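Local atomic coordinates of Lmo2349 protein (Listeria monocytogenes, PDB entry 4GVO), a protein that probably binds L-cystine or related amino acids outside the cell membrane and delivers them to an ABC transporter for uptake. Residues F97-V103 / A167-F173; F19-C23 / A74-E78; T113-G118 / Q140-F144; T32-L38 / L229-L234. All blocks are in the same frame, centred on the assembly; numbering follows the deposited sequence. Where two conformers were deposited one is given.

Interaction 1: residues F97-V103 / A167-F173. With HIS (histidine), chain E.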
loop_
_atom_site.group_PDB
_atom_site.type_symbol
_atom_site.label_atom_id
_atom_site.label_comp_id
_atom_site.label_asym_id
_atom_site.label_seq_id
_atom_site.Cartn_x
_atom_site.Cartn_y
_atom_site.Cartn_z
ATOM N N PHE A 97 -2.836 -5.702 4.939
ATOM C CA PHE A 97 -2.044 -5.799 3.725
ATOM C C PHE A 97 -1.129 -7.050 3.841
ATOM O O PHE A 97 0.102 -6.947 3.800
ATOM C CB PHE A 97 -1.260 -4.506 3.513
ATOM C CG PHE A 97 -0.980 -4.156 2.085
ATOM C CD1 PHE A 97 0.018 -4.790 1.348
ATOM C CD2 PHE A 97 -1.724 -3.160 1.456
ATOM C CE1 PHE A 97 0.267 -4.425 0.024
ATOM C CE2 PHE A 97 -1.504 -2.835 0.144
ATOM C CZ PHE A 97 -0.491 -3.456 -0.567
ATOM N N PRO A 98 -1.743 -8.254 3.905
ATOM C CA PRO A 98 -0.926 -9.469 4.042
ATOM C C PRO A 98 -0.181 -9.728 2.737
ATOM O O PRO A 98 -0.779 -9.717 1.644
ATOM C CB PRO A 98 -1.950 -10.568 4.330
ATOM C CG PRO A 98 -3.215 -10.045 3.769
ATOM C CD PRO A 98 -3.169 -8.562 4.000
ATOM N N LEU A 99 1.120 -9.962 2.808
ATOM C CA LEU A 99 1.970 -10.120 1.622
ATOM C C LEU A 99 2.301 -11.586 1.332
ATOM O O LEU A 99 2.629 -12.342 2.228
ATOM C CB LEU A 99 3.290 -9.375 1.823
ATOM C CG LEU A 99 3.178 -7.834 1.879
ATOM C CD1 LEU A 99 4.565 -7.218 2.176
ATOM C CD2 LEU A 99 2.553 -7.282 0.600
ATOM N N GLN A 100 2.238 -11.941 0.068
ATOM C CA GLN A 100 2.643 -13.232 -0.437
ATOM C C GLN A 100 3.441 -13.060 -1.714
ATOM O O GLN A 100 3.188 -12.112 -2.479
ATOM C CB GLN A 100 1.435 -14.134 -0.761
ATOM C CG GLN A 100 0.753 -14.695 0.481
ATOM C CD GLN A 100 -0.570 -15.324 0.161
ATOM O OE1 GLN A 100 -1.551 -14.645 0.045
ATOM N NE2 GLN A 100 -0.570 -16.655 -0.047
ATOM N N LEU A 101 4.345 -13.988 -1.992
ATOM C CA LEU A 101 4.899 -14.093 -3.331
ATOM C C LEU A 101 3.771 -14.172 -4.335
ATOM O O LEU A 101 2.739 -14.787 -4.097
ATOM C CB LEU A 101 5.796 -15.286 -3.494
ATOM C CG LEU A 101 7.040 -15.364 -2.613
ATOM C CD1 LEU A 101 7.806 -16.655 -2.883
ATOM C CD2 LEU A 101 7.936 -14.128 -2.793
ATOM N N THR A 102 3.991 -13.523 -5.471
ATOM C CA THR A 102 2.970 -13.430 -6.499
ATOM C C THR A 102 3.668 -13.750 -7.825
ATOM O O THR A 102 4.756 -13.270 -8.101
ATOM C CB THR A 102 2.359 -12.026 -6.482
ATOM O OG1 THR A 102 1.650 -11.844 -5.252
ATOM C CG2 THR A 102 1.378 -11.833 -7.652
ATOM N N VAL A 103 3.043 -14.622 -8.612
ATOM C CA VAL A 103 3.619 -15.153 -9.839
ATOM C C VAL A 103 2.587 -15.142 -10.968
ATOM O O VAL A 103 1.411 -14.888 -10.756
ATOM C CB VAL A 103 4.122 -16.592 -9.606
ATOM C CG1 VAL A 103 5.267 -16.625 -8.580
ATOM C CG2 VAL A 103 2.955 -17.507 -9.195
ATOM N N ALA A 167 8.894 -13.623 -9.995
ATOM C CA ALA A 167 7.929 -13.356 -8.929
ATOM C C ALA A 167 7.965 -11.909 -8.542
ATOM O O ALA A 167 8.926 -11.199 -8.871
ATOM C CB ALA A 167 8.197 -14.219 -7.670
ATOM N N THR A 168 6.879 -11.492 -7.891
ATOM C CA THR A 168 6.839 -10.227 -7.166
ATOM C C THR A 168 6.304 -10.541 -5.754
ATOM O O THR A 168 6.194 -11.713 -5.366
ATOM C CB THR A 168 5.970 -9.185 -7.915
ATOM O OG1 THR A 168 6.083 -7.912 -7.261
ATOM C CG2 THR A 168 4.517 -9.578 -8.014
ATOM N N ILE A 169 5.968 -9.488 -5.004
ATOM C CA ILE A 169 5.331 -9.618 -3.697
ATOM C C ILE A 169 4.140 -8.676 -3.682
ATOM O O ILE A 169 4.244 -7.530 -4.121
ATOM C CB ILE A 169 6.325 -9.394 -2.552
ATOM C CG1 ILE A 169 5.703 -9.797 -1.201
ATOM C CG2 ILE A 169 6.967 -7.994 -2.532
ATOM C CD1 ILE A 169 6.718 -9.831 -0.086
ATOM N N SER A 170 2.978 -9.197 -3.294
ATOM C CA SER A 170 1.749 -8.419 -3.355
ATOM C C SER A 170 0.713 -8.916 -2.367
ATOM O O SER A 170 1.032 -9.779 -1.532
ATOM C CB SER A 170 1.148 -8.348 -4.787
ATOM O OG SER A 170 0.232 -7.211 -4.870
ATOM N N THR A 171 -0.493 -8.337 -2.396
ATOM C CA THR A 171 -1.552 -8.694 -1.461
ATOM C C THR A 171 -2.777 -9.103 -2.279
ATOM O O THR A 171 -3.021 -8.514 -3.333
ATOM C CB THR A 171 -1.826 -7.559 -0.464
ATOM O OG1 THR A 171 -2.582 -8.052 0.635
ATOM C CG2 THR A 171 -2.486 -6.352 -1.093
ATOM N N PRO A 172 -3.565 -10.064 -1.788
ATOM C CA PRO A 172 -4.719 -10.525 -2.549
ATOM C C PRO A 172 -5.671 -9.451 -3.076
ATOM O O PRO A 172 -6.101 -9.558 -4.240
ATOM C CB PRO A 172 -5.388 -11.478 -1.624
ATOM C CG PRO A 172 -4.231 -12.120 -0.941
ATOM C CD PRO A 172 -3.278 -10.983 -0.673
ATOM N N PHE A 173 -6.042 -8.409 -2.301
ATOM C CA PHE A 173 -7.028 -7.466 -2.830
ATOM C C PHE A 173 -6.509 -6.799 -4.084
ATOM O O PHE A 173 -7.269 -6.484 -4.992
ATOM C CB PHE A 173 -7.526 -6.426 -1.785
ATOM C CG PHE A 173 -6.683 -5.194 -1.638
ATOM C CD1 PHE A 173 -6.776 -4.149 -2.545
ATOM C CD2 PHE A 173 -5.843 -5.020 -0.533
ATOM C CE1 PHE A 173 -6.041 -2.982 -2.367
ATOM C CE2 PHE A 173 -5.066 -3.876 -0.377
ATOM C CZ PHE A 173 -5.155 -2.855 -1.286
HETATM N N HIS E . 1.685 -1.215 1.378
HETATM C CA HIS E . 2.933 -0.607 0.823
HETATM C C HIS E . 3.906 -0.202 1.879
HETATM O O HIS E . 3.528 -0.185 3.060
HETATM C CB HIS E . 2.591 0.595 -0.039
HETATM C CG HIS E . 2.277 0.215 -1.455
HETATM N ND1 HIS E . 1.227 -0.565 -1.752
HETATM C CD2 HIS E . 2.950 0.463 -2.675
HETATM C CE1 HIS E . 1.219 -0.793 -3.090
HETATM N NE2 HIS E . 2.256 -0.139 -3.635
HETATM O OXT HIS E . 5.080 0.094 1.557
#

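Interaction 2: residues F19-C23 / A74-E78. With HIS (histidine), chain E.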
loop_
_atom_site.group_PDB
_atom_site.type_symbol
_atom_site.label_atom_id
_atom_site.label_comp_id
_atom_site.label_asym_id
_atom_site.label_seq_id
_atom_site.Cartn_x
_atom_site.Cartn_y
_atom_site.Cartn_z
ATOM N N PHE A 19 -2.021 3.720 -7.819
ATOM C CA PHE A 19 -2.583 2.539 -7.145
ATOM C C PHE A 19 -4.068 2.474 -7.459
ATOM O O PHE A 19 -4.908 3.143 -6.818
ATOM C CB PHE A 19 -2.304 2.557 -5.657
ATOM C CG PHE A 19 -2.431 1.212 -4.954
ATOM C CD1 PHE A 19 -3.228 0.196 -5.431
ATOM C CD2 PHE A 19 -1.777 1.006 -3.717
ATOM C CE1 PHE A 19 -3.327 -1.004 -4.748
ATOM C CE2 PHE A 19 -1.921 -0.190 -3.020
ATOM C CZ PHE A 19 -2.680 -1.203 -3.561
ATOM N N PRO A 20 -4.436 1.675 -8.474
ATOM C CA PRO A 20 -5.846 1.626 -8.858
ATOM C C PRO A 20 -6.765 1.310 -7.692
ATOM O O PRO A 20 -6.451 0.453 -6.862
ATOM C CB PRO A 20 -5.863 0.506 -9.945
ATOM C CG PRO A 20 -4.501 0.608 -10.585
ATOM C CD PRO A 20 -3.600 0.836 -9.379
ATOM N N ASN A 21 -7.877 2.035 -7.622
ATOM C CA ASN A 21 -8.844 1.923 -6.565
ATOM C C ASN A 21 -8.412 2.382 -5.183
ATOM O O ASN A 21 -9.205 2.291 -4.232
ATOM C CB ASN A 21 -9.543 0.570 -6.524
ATOM C CG ASN A 21 -10.775 0.528 -7.438
ATOM O OD1 ASN A 21 -10.840 1.225 -8.430
ATOM N ND2 ASN A 21 -11.692 -0.356 -7.139
ATOM N N VAL A 22 -7.200 2.900 -5.078
ATOM C CA VAL A 22 -6.626 3.334 -3.786
ATOM C C VAL A 22 -6.256 4.814 -3.824
ATOM O O VAL A 22 -6.674 5.601 -2.981
ATOM C CB VAL A 22 -5.444 2.448 -3.402
ATOM C CG1 VAL A 22 -4.608 3.086 -2.298
ATOM C CG2 VAL A 22 -5.937 1.040 -3.048
ATOM N N CYS A 23 -5.476 5.185 -4.833
ATOM C CA CYS A 23 -5.100 6.586 -5.073
ATOM C C CYS A 23 -4.756 6.703 -6.550
ATOM O O CYS A 23 -3.763 6.201 -7.021
ATOM C CB CYS A 23 -3.996 7.111 -4.126
ATOM S SG CYS A 23 -2.488 6.133 -4.031
ATOM N N ALA A 74 -0.818 8.993 3.084
ATOM C CA ALA A 74 -1.899 7.995 2.885
ATOM C C ALA A 74 -1.640 7.230 1.611
ATOM O O ALA A 74 -1.813 7.785 0.535
ATOM C CB ALA A 74 -3.248 8.709 2.788
ATOM N N HIS A 75 -1.120 6.010 1.717
ATOM C CA HIS A 75 -0.851 5.188 0.571
ATOM C C HIS A 75 -0.761 3.737 0.976
ATOM O O HIS A 75 0.245 3.080 0.727
ATOM C CB HIS A 75 0.459 5.641 -0.120
ATOM C CG HIS A 75 0.622 5.146 -1.545
ATOM N ND1 HIS A 75 0.749 3.824 -1.879
ATOM C CD2 HIS A 75 0.672 5.855 -2.745
ATOM C CE1 HIS A 75 0.851 3.725 -3.234
ATOM N NE2 HIS A 75 0.840 4.948 -3.754
ATOM N N GLN A 76 -1.784 3.243 1.655
ATOM C CA GLN A 76 -1.785 1.846 2.117
ATOM C C GLN A 76 -0.508 1.514 2.892
ATOM O O GLN A 76 0.109 0.452 2.689
ATOM C CB GLN A 76 -2.016 0.902 0.961
ATOM C CG GLN A 76 -3.442 0.959 0.417
ATOM C CD GLN A 76 -4.439 0.349 1.375
ATOM O OE1 GLN A 76 -4.279 -0.797 1.791
ATOM N NE2 GLN A 76 -5.449 1.126 1.751
ATOM N N MET A 77 -0.082 2.419 3.783
ATOM C CA MET A 77 1.226 2.243 4.424
ATOM C C MET A 77 1.166 1.226 5.569
ATOM O O MET A 77 0.469 1.420 6.573
ATOM C CB MET A 77 1.773 3.578 4.968
ATOM C CG MET A 77 1.947 4.639 3.874
ATOM S SD MET A 77 3.049 4.176 2.538
ATOM C CE MET A 77 4.639 4.487 3.307
ATOM N N GLU A 78 1.959 0.165 5.399
ATOM C CA GLU A 78 2.121 -0.877 6.383
ATOM C C GLU A 78 2.957 -0.432 7.547
ATOM O O GLU A 78 4.019 0.172 7.371
ATOM C CB GLU A 78 2.780 -2.075 5.703
ATOM C CG GLU A 78 1.883 -2.797 4.700
ATOM C CD GLU A 78 2.715 -3.691 3.762
ATOM O OE1 GLU A 78 3.305 -4.684 4.261
ATOM O OE2 GLU A 78 2.817 -3.398 2.557
HETATM N N HIS E . 1.685 -1.215 1.378
HETATM C CA HIS E . 2.933 -0.607 0.823
HETATM C C HIS E . 3.906 -0.202 1.879
HETATM O O HIS E . 3.528 -0.185 3.060
HETATM C CB HIS E . 2.591 0.595 -0.039
HETATM C CG HIS E . 2.277 0.215 -1.455
HETATM N ND1 HIS E . 1.227 -0.565 -1.752
HETATM C CD2 HIS E . 2.950 0.463 -2.675
HETATM C CE1 HIS E . 1.219 -0.793 -3.090
HETATM N NE2 HIS E . 2.256 -0.139 -3.635
HETATM O OXT HIS E . 5.080 0.094 1.557
#

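Interaction 3: residues T113-G118 / Q140-F144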
loop_
_atom_site.group_PDB
_atom_site.type_symbol
_atom_site.label_atom_id
_atom_site.label_comp_id
_atom_site.label_asym_id
_atom_site.label_seq_id
_atom_site.Cartn_x
_atom_site.Cartn_y
_atom_site.Cartn_z
ATOM N N THR A 113 9.925 -19.230 -0.344
ATOM C CA THR A 113 10.993 -18.343 -0.780
ATOM C C THR A 113 12.271 -19.103 -1.121
ATOM O O THR A 113 13.114 -18.606 -1.859
ATOM C CB THR A 113 11.302 -17.235 0.207
ATOM O OG1 THR A 113 11.642 -17.837 1.443
ATOM C CG2 THR A 113 10.068 -16.329 0.424
ATOM N N LYS A 114 12.444 -20.295 -0.568
ATOM C CA LYS A 114 13.616 -21.109 -0.929
ATOM C C LYS A 114 13.586 -21.448 -2.435
ATOM O O LYS A 114 14.644 -21.593 -3.053
ATOM C CB LYS A 114 13.693 -22.390 -0.087
ATOM C CG LYS A 114 13.889 -22.159 1.405
ATOM C CD LYS A 114 13.846 -23.458 2.209
ATOM C CE LYS A 114 13.798 -23.134 3.668
ATOM N NZ LYS A 114 14.994 -22.325 4.029
ATOM N N ASP A 115 12.394 -21.498 -3.041
ATOM C CA ASP A 115 12.241 -21.793 -4.449
ATOM C C ASP A 115 12.653 -20.642 -5.351
ATOM O O ASP A 115 12.635 -20.784 -6.569
ATOM C CB ASP A 115 10.811 -22.216 -4.778
ATOM C CG ASP A 115 10.280 -23.393 -3.940
ATOM O OD1 ASP A 115 11.059 -24.220 -3.416
ATOM O OD2 ASP A 115 9.014 -23.485 -3.799
ATOM N N LEU A 116 13.005 -19.499 -4.779
ATOM C CA LEU A 116 13.532 -18.387 -5.533
ATOM C C LEU A 116 15.015 -18.469 -5.831
ATOM O O LEU A 116 15.519 -17.606 -6.524
ATOM C CB LEU A 116 13.277 -17.062 -4.773
ATOM C CG LEU A 116 11.806 -16.736 -4.489
ATOM C CD1 LEU A 116 11.761 -15.502 -3.583
ATOM C CD2 LEU A 116 11.087 -16.459 -5.791
ATOM N N ALA A 117 15.702 -19.519 -5.379
ATOM C CA ALA A 117 17.125 -19.603 -5.602
ATOM C C ALA A 117 17.436 -19.482 -7.091
ATOM O O ALA A 117 16.847 -20.213 -7.924
ATOM C CB ALA A 117 17.671 -20.904 -5.043
ATOM N N GLY A 118 18.341 -18.560 -7.442
ATOM C CA GLY A 118 18.742 -18.339 -8.836
ATOM C C GLY A 118 17.765 -17.566 -9.699
ATOM O O GLY A 118 17.977 -17.460 -10.884
ATOM N N GLN A 140 18.755 -16.220 3.322
ATOM C CA GLN A 140 19.049 -17.283 2.385
ATOM C C GLN A 140 20.446 -17.166 1.753
ATOM O O GLN A 140 20.744 -17.842 0.764
ATOM C CB GLN A 140 17.950 -17.357 1.312
ATOM C CG GLN A 140 16.617 -17.760 1.919
ATOM C CD GLN A 140 15.455 -17.985 0.954
ATOM O OE1 GLN A 140 14.348 -18.325 1.412
ATOM N NE2 GLN A 140 15.666 -17.762 -0.348
ATOM N N GLY A 141 21.294 -16.291 2.276
ATOM C CA GLY A 141 22.648 -16.172 1.725
ATOM C C GLY A 141 22.738 -15.444 0.401
ATOM O O GLY A 141 23.637 -15.725 -0.382
ATOM N N ASN A 142 21.800 -14.531 0.155
ATOM C CA ASN A 142 21.798 -13.748 -1.070
ATOM C C ASN A 142 21.653 -14.643 -2.293
ATOM O O ASN A 142 22.358 -14.470 -3.289
ATOM C CB ASN A 142 23.087 -12.922 -1.219
ATOM C CG ASN A 142 22.955 -11.808 -2.261
ATOM O OD1 ASN A 142 21.967 -11.119 -2.274
ATOM N ND2 ASN A 142 23.985 -11.602 -3.094
ATOM N N ASN A 143 20.709 -15.574 -2.225
ATOM C CA ASN A 143 20.589 -16.569 -3.272
ATOM C C ASN A 143 19.598 -16.224 -4.389
ATOM O O ASN A 143 19.423 -17.040 -5.291
ATOM C CB ASN A 143 20.360 -17.993 -2.708
ATOM C CG ASN A 143 18.973 -18.215 -2.173
ATOM O OD1 ASN A 143 18.252 -17.273 -1.907
ATOM N ND2 ASN A 143 18.630 -19.495 -1.921
ATOM N N PHE A 144 18.943 -15.061 -4.316
ATOM C CA PHE A 144 18.142 -14.565 -5.389
ATOM C C PHE A 144 18.454 -13.106 -5.663
ATOM O O PHE A 144 19.224 -12.487 -4.941
ATOM C CB PHE A 144 16.640 -14.880 -5.247
ATOM C CG PHE A 144 15.950 -14.284 -4.062
ATOM C CD1 PHE A 144 15.291 -13.097 -4.181
ATOM C CD2 PHE A 144 15.869 -14.978 -2.855
ATOM C CE1 PHE A 144 14.588 -12.558 -3.139
ATOM C CE2 PHE A 144 15.162 -14.438 -1.786
ATOM C CZ PHE A 144 14.528 -13.213 -1.931
HETATM O O HOH W 1 14.071 -19.396 3.950
#

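Interaction 4: residues T32-L38 / L229-L234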
loop_
_atom_site.group_PDB
_atom_site.type_symbol
_atom_site.label_atom_id
_atom_site.label_comp_id
_atom_site.label_asym_id
_atom_site.label_seq_id
_atom_site.Cartn_x
_atom_site.Cartn_y
_atom_site.Cartn_z
ATOM N N THR A 32 -9.040 10.159 -6.643
ATOM C CA THR A 32 -10.008 9.359 -5.901
ATOM C C THR A 32 -9.394 8.000 -5.540
ATOM O O THR A 32 -8.195 7.836 -5.638
ATOM C CB THR A 32 -11.337 9.258 -6.702
ATOM O OG1 THR A 32 -12.360 8.711 -5.880
ATOM C CG2 THR A 32 -11.179 8.434 -8.020
ATOM N N GLY A 33 -10.217 7.046 -5.082
ATOM C CA GLY A 33 -9.796 5.768 -4.562
ATOM C C GLY A 33 -9.966 5.699 -3.056
ATOM O O GLY A 33 -10.186 6.709 -2.402
ATOM N N TYR A 34 -9.833 4.489 -2.511
ATOM C CA TYR A 34 -10.091 4.230 -1.095
ATOM C C TYR A 34 -9.388 5.216 -0.156
ATOM O O TYR A 34 -9.997 5.789 0.701
ATOM C CB TYR A 34 -9.599 2.809 -0.794
ATOM C CG TYR A 34 -9.923 2.280 0.583
ATOM C CD1 TYR A 34 -11.228 2.220 1.069
ATOM C CD2 TYR A 34 -8.921 1.825 1.405
ATOM C CE1 TYR A 34 -11.478 1.727 2.319
ATOM C CE2 TYR A 34 -9.189 1.285 2.670
ATOM C CZ TYR A 34 -10.463 1.251 3.127
ATOM O OH TYR A 34 -10.800 0.746 4.383
ATOM N N ASP A 35 -8.078 5.393 -0.297
ATOM C CA ASP A 35 -7.333 6.201 0.659
ATOM C C ASP A 35 -7.730 7.664 0.538
ATOM O O ASP A 35 -7.864 8.368 1.560
ATOM C CB ASP A 35 -5.841 6.033 0.470
ATOM C CG ASP A 35 -5.294 4.735 1.044
ATOM O OD1 ASP A 35 -5.896 3.668 0.773
ATOM O OD2 ASP A 35 -4.196 4.777 1.698
ATOM N N VAL A 36 -7.888 8.121 -0.693
ATOM C CA VAL A 36 -8.285 9.498 -0.952
ATOM C C VAL A 36 -9.659 9.786 -0.393
ATOM O O VAL A 36 -9.846 10.792 0.329
ATOM C CB VAL A 36 -8.186 9.798 -2.434
ATOM C CG1 VAL A 36 -8.780 11.187 -2.771
ATOM C CG2 VAL A 36 -6.736 9.646 -2.882
ATOM N N GLU A 37 -10.621 8.906 -0.684
ATOM C CA GLU A 37 -11.968 9.097 -0.191
ATOM C C GLU A 37 -12.050 8.974 1.329
ATOM O O GLU A 37 -12.814 9.704 1.977
ATOM C CB GLU A 37 -12.948 8.173 -0.906
ATOM C CG GLU A 37 -13.009 8.476 -2.407
ATOM C CD GLU A 37 -13.471 9.871 -2.800
ATOM O OE1 GLU A 37 -14.180 10.538 -2.011
ATOM O OE2 GLU A 37 -13.168 10.299 -3.939
ATOM N N LEU A 38 -11.238 8.095 1.925
ATOM C CA LEU A 38 -11.198 8.021 3.391
ATOM C C LEU A 38 -10.703 9.340 3.988
ATOM O O LEU A 38 -11.264 9.826 4.943
ATOM C CB LEU A 38 -10.353 6.838 3.882
ATOM C CG LEU A 38 -10.288 6.658 5.391
ATOM C CD1 LEU A 38 -11.667 6.476 6.003
ATOM C CD2 LEU A 38 -9.383 5.479 5.664
ATOM N N LEU A 229 -17.136 1.971 2.376
ATOM C CA LEU A 229 -16.011 2.472 1.573
ATOM C C LEU A 229 -15.147 1.307 1.117
ATOM O O LEU A 229 -14.730 1.250 -0.025
ATOM C CB LEU A 229 -15.112 3.448 2.352
ATOM C CG LEU A 229 -15.500 4.915 2.489
ATOM C CD1 LEU A 229 -14.609 5.602 3.500
ATOM C CD2 LEU A 229 -15.455 5.570 1.114
ATOM N N SER A 230 -14.855 0.380 2.038
ATOM C CA SER A 230 -14.033 -0.757 1.671
ATOM C C SER A 230 -14.741 -1.676 0.681
ATOM O O SER A 230 -14.124 -2.185 -0.215
ATOM C CB SER A 230 -13.564 -1.526 2.903
ATOM O OG SER A 230 -14.654 -2.068 3.642
ATOM N N GLU A 231 -16.053 -1.866 0.802
ATOM C CA GLU A 231 -16.752 -2.655 -0.208
ATOM C C GLU A 231 -16.649 -2.015 -1.596
ATOM O O GLU A 231 -16.374 -2.696 -2.592
ATOM C CB GLU A 231 -18.221 -2.877 0.167
ATOM C CG GLU A 231 -18.957 -3.659 -0.919
ATOM C CD GLU A 231 -19.802 -4.810 -0.416
ATOM O OE1 GLU A 231 -19.702 -5.179 0.771
ATOM O OE2 GLU A 231 -20.564 -5.364 -1.233
ATOM N N LYS A 232 -16.842 -0.706 -1.643
ATOM C CA LYS A 232 -16.804 0.013 -2.924
ATOM C C LYS A 232 -15.463 -0.153 -3.632
ATOM O O LYS A 232 -15.392 -0.381 -4.840
ATOM C CB LYS A 232 -17.087 1.512 -2.675
ATOM C CG LYS A 232 -17.062 2.354 -3.916
ATOM C CD LYS A 232 -17.556 3.768 -3.693
ATOM C CE LYS A 232 -17.399 4.642 -4.938
ATOM N NZ LYS A 232 -17.845 6.048 -4.666
ATOM N N TRP A 233 -14.384 0.042 -2.890
ATOM C CA TRP A 233 -13.070 0.173 -3.498
ATOM C C TRP A 233 -12.257 -1.094 -3.465
ATOM O O TRP A 233 -11.456 -1.312 -4.355
ATOM C CB TRP A 233 -12.298 1.289 -2.791
ATOM C CG TRP A 233 -12.871 2.665 -3.065
ATOM C CD1 TRP A 233 -13.561 3.494 -2.201
ATOM C CD2 TRP A 233 -12.845 3.367 -4.345
ATOM N NE1 TRP A 233 -13.940 4.657 -2.826
ATOM C CE2 TRP A 233 -13.523 4.621 -4.145
ATOM C CE3 TRP A 233 -12.346 3.067 -5.570
ATOM C CZ2 TRP A 233 -13.662 5.538 -5.154
ATOM C CZ3 TRP A 233 -12.490 4.000 -6.609
ATOM C CH2 TRP A 233 -13.123 5.217 -6.397
ATOM N N LEU A 234 -12.381 -1.876 -2.392
ATOM C CA LEU A 234 -11.589 -3.088 -2.225
ATOM C C LEU A 234 -12.320 -4.350 -2.659
ATOM O O LEU A 234 -11.673 -5.368 -2.884
ATOM C CB LEU A 234 -11.116 -3.229 -0.770
ATOM C CG LEU A 234 -10.375 -2.037 -0.138
ATOM C CD1 LEU A 234 -9.970 -2.377 1.320
ATOM C CD2 LEU A 234 -9.228 -1.494 -1.019
#

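Interaction 1: residues F97-V103 / A167-F173
Ala167, small enough to let the chains draw close, rests its CB 3.9 Å from Val103 CG1. Thr168 pairs with Thr102, its N donating to Thr102 O at 2.8 Å and its O accepting from Thr102 N at 2.9 Å; both are beta-branched, which suits extended backbone. Ile169, opposite Leu101 in a non-hydrogen-bonded pair, lays CG1 3.9 Å from Leu99 CB. Ser170 closes the antiparallel pairing with Gln100 (Ser170 N to Gln100 O 3.0 Å, Gln100 N to Ser170 O 2.9 Å). At the helix N-cap position, Thr171 sends OG1 to Pro98 O (2.7 Å) and sets CG2 over the Phe97 ring, 3.6 Å from its centroid; the amino N of the bound histidine lies over the opposite face, so this contact backs a pocket wall. After Pro172, Phe173 turns its edge toward Phe97, centroids 5.6 Å apart. Strand 95-104 is flanked by 168-170 and by strands 186-189 and 191-202, with helix 128-139 packed on Leu101 and Ile169.

Interaction 2: residues F19-C23 / A74-E78
This is a buried side-chain contact between two irregular loops at the ligand pocket, one joining strands 18-19 and 23-25, the other running from strand 72-73 toward helix 81-86. No hydrogen bond crosses between the loops; aromatic, aliphatic and sulfur groups do the joining. Cys23 SG lies over the face of the His75 imidazole, 3.8 Å from its centroid, where a polarisable sulfur suits a flat ring. Phe19 brings CD2 to 3.8 Å from His75 CE1, and its CE2 stands 3.9 Å from Gln76 CG, which Val22 CG1 also meets at 3.6 Å. The first loop holds these groups in place through a classic beta bulge, Val22 and Cys23 both facing Phe19: Val22 N and Cys23 N each reach Phe19 O at 2.9 Å. In this family 3 solute-binding protein the loops line part of the amino-acid pocket. Phe19 CE2 lies 3.2 Å from CE1 of the bound histidine, whose amino N is 2.6 Å from Gln76 O and 2.7 Å from Glu78 OE2, an acidic neighbour apt for an amino group. Glu78 N donates to the ligand O at 2.8 Å, and Arg83 and Asn128 also make hydrogen bonds to the ligand. The amide of Gln76 is held at both ends, by Asp35 and Asn95, leaving its aliphatic CG to meet Phe19 and Val22.

Interaction 3: residues T113-G118 / Q140-F144
An extended Gln140 side chain, with chi1 m, chi2 t and chi3 at 180°, reaches from the end of helix 128-139 to the 3-10 turn 113-116. Its NE2 donates to Thr113 O at 3.1 Å, and OE1 accepts from Thr113 OG1 at 2.7 Å, the threonine's p rotamer turning its hydroxyl to that oxygen. Asn143, also p, offers OD1 to Gln140 NE2 (3.1 Å), while a water links Gln140 OE1 to Lys114 NZ. Gly141, at positive phi, is the C-prime residue of the Schellman motif ending the helix. Asn143 O accepts from Gly118 N at 2.8 Å; glycine readily adopts the phi of 77° found there. Leu116, in the m,t conformation, lies over one face of the p-rotamer Phe144 ring, CD1 3.9 Å from the centroid. The contact thus joins the lead-ins to parallel strands 120-123 and 145-148, which helix 128-139 connects in a beta-alpha-beta crossover. Hydrogen bonds of Gln140 and Gly118 orient the turn, while Leu116 and Phe144 bury apolar surface.

Interaction 4: residues T32-L38 / L229-L234
Trp233 lays its indole flat over Gly33, whose CA makes a CH-pi contact 3.6 Å from the centroid of the six-membered ring and almost exactly on the ring normal. Glycine suits this N-cap position before helix 34-44: at its backbone angles a CB would jam against the preceding carbonyl oxygen. The backbone N of Tyr34 lies over the same ring system, 3.6 Å from Trp233 CG, and Thr32 OG1 approaches Trp233 CZ2 at 3.5 Å. Thr32 OG1 also donates to Glu37 OE2 (2.6 Å), tying the end of strand 31-32 to the first turn of the helix. Tyr34 is the knob of the interface, set into a hole formed by Leu229, Ser230, Trp233 and Leu234. Its CB meets Trp233 CB at 3.7 Å, and Leu234 CD1 lies over its ring, 4.2 Å from the centroid, so a large flat side chain fills the space between two helical segments whose axes are 10.3 Å apart and run at 150°. The tyrosine hydroxyl is satisfied by Tyr94 O. Leu38 CD1 extends the apolar seam to Leu229 CD1 at 4.0 Å. Around this near-antiparallel helix pair, helix 207-222 packs on Leu38 through Leu217 and Ile220, and strand 23-25 borders Thr32 and Val36, joining the C-terminal helix to the N-terminal part of the fold.

Interactions 1 and 2 both touch the bound histidine, their centres about 15 Å apart; strands 95-104 and 168-170 of interaction 1 share a mixed sheet with strand 72-73, which precedes the second loop of interaction 2. Interaction 4 lies about 9 Å from interaction 2, centre to centre, joined by probable hydrogen bonds (Gln76 NE2 to Asp35 OD1, Asn21 O to Tyr34 N); their segments alternate along the chain. Interaction 3, nested within interaction 1 and that within interaction 4, has its centre about 36 Å from that of interaction 4 and packs on Leu101 and Ala167. The ligand site thus lies between interactions 4 and 3, consistent with a two-lobed periplasmic-binding-protein fold.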